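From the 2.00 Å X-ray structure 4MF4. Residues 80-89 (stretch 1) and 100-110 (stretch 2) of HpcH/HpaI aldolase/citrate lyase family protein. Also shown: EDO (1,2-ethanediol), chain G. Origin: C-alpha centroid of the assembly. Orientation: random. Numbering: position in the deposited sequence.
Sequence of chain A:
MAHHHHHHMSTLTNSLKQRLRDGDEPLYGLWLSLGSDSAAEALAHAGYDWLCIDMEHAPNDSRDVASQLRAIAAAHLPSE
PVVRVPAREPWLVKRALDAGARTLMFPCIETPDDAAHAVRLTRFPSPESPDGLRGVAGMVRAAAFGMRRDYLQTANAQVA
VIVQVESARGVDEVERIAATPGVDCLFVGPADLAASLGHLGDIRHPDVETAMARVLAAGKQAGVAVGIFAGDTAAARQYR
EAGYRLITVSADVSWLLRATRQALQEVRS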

# COMPACT_ATOMS: atom_id res chain seq x y z
N GLU A 80 -10.09 15.77 -18.69
CA GLU A 80 -9.30 16.64 -17.85
C GLU A 80 -9.62 16.27 -16.40
O GLU A 80 -10.75 16.30 -16.01
CB GLU A 80 -9.69 18.10 -18.13
CG GLU A 80 -9.16 18.64 -19.45
CD GLU A 80 -7.78 19.29 -19.31
OE1 GLU A 80 -7.27 19.38 -18.17
OE2 GLU A 80 -7.24 19.80 -20.33
N PRO A 81 -8.61 15.90 -15.61
CA PRO A 81 -8.86 15.69 -14.19
C PRO A 81 -9.16 16.98 -13.40
O PRO A 81 -8.59 18.09 -13.66
CB PRO A 81 -7.55 15.06 -13.66
CG PRO A 81 -6.57 15.20 -14.75
CD PRO A 81 -7.18 15.84 -15.95
N VAL A 82 -10.06 16.83 -12.45
CA VAL A 82 -10.37 17.87 -11.47
C VAL A 82 -10.16 17.22 -10.10
O VAL A 82 -10.52 16.02 -9.91
CB VAL A 82 -11.86 18.28 -11.64
CG1 VAL A 82 -12.29 19.25 -10.56
CG2 VAL A 82 -12.10 18.89 -13.04
N VAL A 83 -9.57 17.95 -9.16
CA VAL A 83 -9.44 17.46 -7.78
C VAL A 83 -10.29 18.28 -6.84
O VAL A 83 -10.16 19.52 -6.80
CB VAL A 83 -7.95 17.42 -7.31
CG1 VAL A 83 -7.84 17.09 -5.82
CG2 VAL A 83 -7.17 16.38 -8.09
N ARG A 84 -11.20 17.64 -6.09
CA ARG A 84 -11.86 18.39 -4.99
C ARG A 84 -11.08 18.20 -3.69
O ARG A 84 -11.06 17.07 -3.16
CB ARG A 84 -13.31 17.98 -4.76
CG ARG A 84 -13.88 18.67 -3.50
CD ARG A 84 -15.38 18.71 -3.48
NE ARG A 84 -15.93 17.40 -3.15
CZ ARG A 84 -17.22 17.14 -2.95
NH1 ARG A 84 -18.18 18.08 -3.09
NH2 ARG A 84 -17.58 15.90 -2.64
N VAL A 85 -10.47 19.28 -3.18
CA VAL A 85 -9.66 19.19 -1.97
C VAL A 85 -10.58 19.08 -0.75
O VAL A 85 -11.77 19.41 -0.83
CB VAL A 85 -8.64 20.34 -1.80
CG1 VAL A 85 -7.66 20.34 -2.97
CG2 VAL A 85 -9.31 21.70 -1.63
N PRO A 86 -10.04 18.55 0.37
CA PRO A 86 -10.86 18.36 1.56
C PRO A 86 -11.30 19.67 2.22
O PRO A 86 -12.38 19.73 2.78
CB PRO A 86 -9.95 17.57 2.53
CG PRO A 86 -8.83 17.06 1.68
CD PRO A 86 -8.66 18.12 0.61
N ALA A 87 -10.43 20.70 2.16
CA ALA A 87 -10.61 21.96 2.90
C ALA A 87 -9.64 22.99 2.31
O ALA A 87 -8.74 22.65 1.56
CB ALA A 87 -10.31 21.76 4.38
N ARG A 88 -9.82 24.24 2.69
CA ARG A 88 -9.01 25.30 2.14
C ARG A 88 -7.79 25.56 3.04
O ARG A 88 -7.67 26.63 3.60
CB ARG A 88 -9.88 26.55 2.02
CG ARG A 88 -9.46 27.49 0.94
CD ARG A 88 -10.45 28.62 0.86
NE ARG A 88 -10.41 29.42 2.06
CZ ARG A 88 -11.33 29.46 2.99
NH1 ARG A 88 -12.47 28.79 2.87
NH2 ARG A 88 -11.13 30.26 4.02
N GLU A 89 -6.93 24.54 3.20
CA GLU A 89 -5.73 24.63 4.01
C GLU A 89 -4.55 24.70 3.05
O GLU A 89 -4.46 23.88 2.14
CB GLU A 89 -5.55 23.40 4.90
CG GLU A 89 -6.69 23.06 5.88
CD GLU A 89 -6.89 24.08 6.98
OE1 GLU A 89 -6.00 24.93 7.23
OE2 GLU A 89 -7.97 24.05 7.61
N GLY A 100 0.18 17.61 -9.67
CA GLY A 100 -0.10 17.95 -11.05
C GLY A 100 -1.55 18.22 -11.36
O GLY A 100 -1.88 18.37 -12.51
N ALA A 101 -2.42 18.36 -10.36
CA ALA A 101 -3.80 18.69 -10.67
C ALA A 101 -3.81 20.17 -11.01
O ALA A 101 -3.27 20.97 -10.26
CB ALA A 101 -4.72 18.38 -9.49
N ARG A 102 -4.39 20.53 -12.14
CA ARG A 102 -4.41 21.93 -12.58
C ARG A 102 -5.81 22.56 -12.48
O ARG A 102 -5.98 23.76 -12.75
CB ARG A 102 -3.90 22.06 -14.03
CG ARG A 102 -2.47 21.57 -14.16
CD ARG A 102 -1.83 21.96 -15.50
NE ARG A 102 -2.50 21.30 -16.61
CZ ARG A 102 -2.19 21.51 -17.90
NH1 ARG A 102 -1.22 22.37 -18.26
NH2 ARG A 102 -2.84 20.86 -18.83
N THR A 103 -6.81 21.75 -12.13
CA THR A 103 -8.14 22.29 -11.86
C THR A 103 -8.55 21.78 -10.47
O THR A 103 -8.56 20.57 -10.20
CB THR A 103 -9.17 21.88 -12.93
OG1 THR A 103 -8.73 22.27 -14.25
CG2 THR A 103 -10.51 22.48 -12.62
N LEU A 104 -8.85 22.71 -9.59
CA LEU A 104 -9.18 22.40 -8.21
C LEU A 104 -10.58 22.87 -7.88
O LEU A 104 -11.00 23.98 -8.31
CB LEU A 104 -8.22 23.12 -7.29
CG LEU A 104 -6.79 22.66 -7.24
CD1 LEU A 104 -6.10 23.33 -6.05
CD2 LEU A 104 -6.70 21.15 -7.19
N MET A 105 -11.31 22.03 -7.14
CA MET A 105 -12.60 22.41 -6.61
C MET A 105 -12.48 22.61 -5.09
O MET A 105 -11.97 21.73 -4.38
CB MET A 105 -13.67 21.35 -6.90
CG MET A 105 -15.06 21.81 -6.47
SD MET A 105 -16.36 20.63 -6.79
CE MET A 105 -16.09 20.22 -8.50
N PHE A 106 -12.95 23.76 -4.60
CA PHE A 106 -12.96 24.06 -3.16
C PHE A 106 -14.39 23.95 -2.59
O PHE A 106 -15.35 24.60 -3.09
CB PHE A 106 -12.44 25.48 -2.95
CG PHE A 106 -11.00 25.63 -3.23
CD1 PHE A 106 -10.55 25.81 -4.53
CD2 PHE A 106 -10.08 25.55 -2.20
CE1 PHE A 106 -9.20 25.96 -4.80
CE2 PHE A 106 -8.74 25.69 -2.45
CZ PHE A 106 -8.30 25.89 -3.77
N PRO A 107 -14.56 23.13 -1.55
CA PRO A 107 -15.86 22.96 -0.92
C PRO A 107 -16.21 24.16 -0.08
O PRO A 107 -15.34 24.96 0.25
CB PRO A 107 -15.67 21.74 -0.02
CG PRO A 107 -14.23 21.60 0.21
CD PRO A 107 -13.51 22.32 -0.92
N CYS A 108 -17.45 24.27 0.32
CA CYS A 108 -17.77 25.23 1.38
C CYS A 108 -17.24 26.66 1.15
O CYS A 108 -16.60 27.21 2.04
CB CYS A 108 -17.12 24.78 2.72
SG CYS A 108 -17.38 23.09 3.31
N ILE A 109 -17.50 27.26 0.00
CA ILE A 109 -17.04 28.65 -0.20
C ILE A 109 -18.27 29.54 0.06
O ILE A 109 -19.26 29.43 -0.66
CB ILE A 109 -16.51 28.89 -1.63
CG1 ILE A 109 -15.22 28.10 -1.89
CG2 ILE A 109 -16.32 30.37 -1.91
CD1 ILE A 109 -14.01 28.55 -1.12
N GLU A 110 -18.19 30.40 1.07
CA GLU A 110 -19.36 31.17 1.49
C GLU A 110 -19.28 32.67 1.34
O GLU A 110 -20.31 33.34 1.39
CB GLU A 110 -19.62 30.86 2.95
CG GLU A 110 -19.77 29.38 3.18
CD GLU A 110 -20.34 29.10 4.54
OE1 GLU A 110 -21.51 28.70 4.63
OE2 GLU A 110 -19.62 29.34 5.53
C1 EDO G . -20.75 16.21 -4.99
O1 EDO G . -21.61 17.33 -4.72
C2 EDO G . -20.97 15.03 -4.05
O2 EDO G . -20.36 15.32 -2.78
O HOH W 1 -7.84 19.90 -15.49
O HOH W 2 -6.85 18.63 -11.76

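Strand 80-84 and the strand that begins at Thr103 run parallel, their axes inclined by 30°, and three backbone hydrogen bonds set the register: Val83 N to Thr103 O (3.0 Å), Met105 N to Val83 O (2.8 Å) and Val85 N to Met105 O (3.1 Å). This pairing places Val83 beside Leu104 on one face of the sheet and Arg84 beside Met105 on the other.

On the first face, the t rotamer of Val83 directs CG2 to 3.5 Å from Ala101 CB, whereas CG1 stays 5.0 Å from that atom. The m, t conformation of Leu104 brings its CD2 back to 3.9 Å from Val83 CB, while CD1 remains 6.3 Å from it. On the opposite face, the t, t start of Arg84 and Met105 carries the two chains out side by side, which leaves Arg84 CD 4.0 Å from Met105 SD. Met105 then turns at chi3 (m). Arg84 bends at chi3 (p), and its NH2 donates to EDO O2 at 2.8 Å.

Beyond the paired residues, the CA-to-CB bond of Phe106 points away, yet its ring returns: CD2 lies 4.0 Å from Val85 CG2 and 3.7 Å from Arg88 CG. Pro107 CD packs 3.4 Å from Val85 O. At the other end, a water accepts from Thr103 OG1 (2.8 Å) and donates to Pro81 O (2.7 Å) and Glu80 OE1 (2.8 Å), linking the m rotamers of Thr103 and Glu80.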